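Local coordinates for protein malate synthase (Haloferax volcanii, PDB 3OYZ) that condenses acetyl-CoA with glyoxylate and hydrolyses the malyl-CoA formed, giving malate and CoA with magnesium as cofactor in the glyoxylate cycle, at residues Leu151-Ile156 and Leu180-Leu185. Residues are numbered along the deposited sequence; the frame is centred on the assembly and turned at random.
Sequences LAMSVI and LERLFL. With K (potassium ion), chain E.
R182 reaches L151 with its guanidinium, NH1 giving a hydrogen bond of 2.8 Å to L151 O. The acceptor lies in the guanidinium plane, met at the guanidinium edge, and NH1 lies in the plane of the carbonyl. CG sits between the backbone N and the carbonyl carbon (chi1 72°), which puts it near M153 CB; CD lies 3.7 Å from M153 CB. Arginine suits this buried place because its tip has more than one charge to meet: D134 takes NE and E141 takes NH1 in salt bridges, while T138 bonds NH2. An alanine here would probably leave both carboxylates without their positive mate and open a gap beside M153.

M153 sends CG anti to its backbone N (chi1 -180°), and the flexible thioether chain, bent at chi3, carries CE to the CD2 methyls of L180 and L183. L183 CD2 also meets V155 CG1 at 4.0 Å, completing an apolar cluster on the face of M153 and L183. S154 OG accepts L185 N at 3.0 Å, in effect standing in for a backbone carbonyl, since M153 O is taken by F184 N; OG also lies close to F184 CB. F184 also sets CB against A152 CB at 3.8 Å, where a methyl leaves room for the larger residue.

Just before strand 183-188, E181 binds a potassium ion with M173, K175 and N178. M153 N bonds R182 O, M153 O accepts F184 N, and V155 N bonds L185 O, a parallel pairing bridged at M153 and L183. These are neighbouring strands of the TIM barrel. Strand 118-121 flanks 152-157 on the far side and strand 226-229 flanks 183-188, while helix 127-143 covers M153, V155 and R182 through F137 and W130.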
loop_
_atom_site.group_PDB
_atom_site.type_symbol
_atom_site.label_atom_id
_atom_site.label_comp_id
_atom_site.label_asym_id
_atom_site.label_seq_id
_atom_site.Cartn_x
_atom_site.Cartn_y
_atom_site.Cartn_z
ATOM N N LEU A 151 25.728 17.243 11.640
ATOM C CA LEU A 151 24.741 17.709 10.666
ATOM C C LEU A 151 23.714 16.592 10.320
ATOM O O LEU A 151 24.122 15.540 9.776
ATOM C CB LEU A 151 25.469 18.051 9.375
ATOM C CG LEU A 151 26.341 19.311 9.588
ATOM C CD1 LEU A 151 27.027 19.426 8.279
ATOM C CD2 LEU A 151 25.414 20.531 9.783
ATOM N N ALA A 152 22.444 16.834 10.646
ATOM C CA ALA A 152 21.322 15.939 10.342
ATOM C C ALA A 152 21.184 15.846 8.827
ATOM O O ALA A 152 21.451 16.810 8.117
ATOM C CB ALA A 152 20.006 16.457 11.037
ATOM N N MET A 153 20.881 14.665 8.283
ATOM C CA MET A 153 20.505 14.581 6.876
ATOM C C MET A 153 19.020 14.259 6.785
ATOM O O MET A 153 18.545 13.315 7.423
ATOM C CB MET A 153 21.289 13.418 6.213
ATOM C CG MET A 153 21.003 13.190 4.668
ATOM S SD MET A 153 22.158 11.794 4.223
ATOM C CE MET A 153 21.200 10.944 2.974
ATOM N N SER A 154 18.308 14.908 5.879
ATOM C CA SER A 154 16.903 14.607 5.676
ATOM C C SER A 154 16.849 14.299 4.201
ATOM O O SER A 154 17.619 14.917 3.428
ATOM C CB SER A 154 15.962 15.783 6.047
ATOM O OG SER A 154 16.017 15.874 7.476
ATOM N N VAL A 155 15.941 13.417 3.764
ATOM C CA VAL A 155 15.940 13.160 2.337
ATOM C C VAL A 155 14.543 13.389 1.830
ATOM O O VAL A 155 13.549 13.139 2.513
ATOM C CB VAL A 155 16.391 11.719 1.934
ATOM C CG1 VAL A 155 17.785 11.467 2.483
ATOM C CG2 VAL A 155 15.448 10.685 2.635
ATOM N N ILE A 156 14.424 13.772 0.562
ATOM C CA ILE A 156 13.131 13.828 -0.068
ATOM C C ILE A 156 12.878 12.490 -0.834
ATOM O O ILE A 156 13.731 12.102 -1.621
ATOM C CB ILE A 156 13.121 14.899 -1.180
ATOM C CG1 ILE A 156 13.424 16.320 -0.634
ATOM C CG2 ILE A 156 11.657 14.981 -1.716
ATOM C CD1 ILE A 156 12.735 16.717 0.607
ATOM N N LEU A 180 24.876 7.032 8.591
ATOM C CA LEU A 180 23.468 7.280 8.280
ATOM C C LEU A 180 22.634 7.320 9.525
ATOM O O LEU A 180 21.480 7.645 9.410
ATOM C CB LEU A 180 22.874 6.226 7.282
ATOM C CG LEU A 180 23.307 6.521 5.829
ATOM C CD1 LEU A 180 22.972 5.176 5.090
ATOM C CD2 LEU A 180 22.481 7.675 5.232
ATOM N N GLU A 181 23.178 7.116 10.726
ATOM C CA GLU A 181 22.421 7.484 11.935
ATOM C C GLU A 181 22.121 8.988 11.961
ATOM O O GLU A 181 21.212 9.391 12.667
ATOM C CB GLU A 181 23.303 7.296 13.194
ATOM C CG GLU A 181 23.555 5.883 13.469
ATOM C CD GLU A 181 24.879 5.363 12.881
ATOM O OE1 GLU A 181 25.478 5.874 11.877
ATOM O OE2 GLU A 181 25.271 4.329 13.483
ATOM N N ARG A 182 22.770 9.808 11.138
ATOM C CA ARG A 182 22.398 11.264 11.029
ATOM C C ARG A 182 21.036 11.559 10.371
ATOM O O ARG A 182 20.541 12.709 10.380
ATOM C CB ARG A 182 23.516 11.988 10.219
ATOM C CG ARG A 182 23.523 11.648 8.672
ATOM C CD ARG A 182 24.533 12.296 7.709
ATOM N NE ARG A 182 25.933 12.003 8.027
ATOM C CZ ARG A 182 26.759 12.755 8.750
ATOM N NH1 ARG A 182 26.308 13.835 9.363
ATOM N NH2 ARG A 182 28.027 12.418 8.901
ATOM N N LEU A 183 20.403 10.525 9.787
ATOM C CA LEU A 183 19.110 10.693 9.171
ATOM C C LEU A 183 18.065 11.225 10.149
ATOM O O LEU A 183 17.968 10.731 11.270
ATOM C CB LEU A 183 18.501 9.385 8.604
ATOM C CG LEU A 183 19.214 9.017 7.278
ATOM C CD1 LEU A 183 18.881 7.507 6.875
ATOM C CD2 LEU A 183 18.585 9.908 6.132
ATOM N N PHE A 184 17.296 12.193 9.650
ATOM C CA PHE A 184 16.328 12.943 10.478
ATOM C C PHE A 184 14.961 12.835 9.813
ATOM O O PHE A 184 14.143 12.066 10.289
ATOM C CB PHE A 184 16.790 14.405 10.672
ATOM C CG PHE A 184 15.805 15.254 11.462
ATOM C CD1 PHE A 184 15.017 14.684 12.455
ATOM C CD2 PHE A 184 15.646 16.619 11.172
ATOM C CE1 PHE A 184 14.028 15.411 13.172
ATOM C CE2 PHE A 184 14.667 17.380 11.884
ATOM C CZ PHE A 184 13.878 16.786 12.862
ATOM N N LEU A 185 14.688 13.561 8.742
ATOM C CA LEU A 185 13.325 13.501 8.226
ATOM C C LEU A 185 13.332 12.697 6.904
ATOM O O LEU A 185 14.284 12.775 6.073
ATOM C CB LEU A 185 12.773 14.897 7.829
ATOM C CG LEU A 185 12.898 15.941 8.961
ATOM C CD1 LEU A 185 12.519 17.308 8.409
ATOM C CD2 LEU A 185 11.830 15.552 9.969
HETATM K K K E . 26.205 3.610 10.566
HETATM O O HOH W 1 27.705 3.298 12.804
#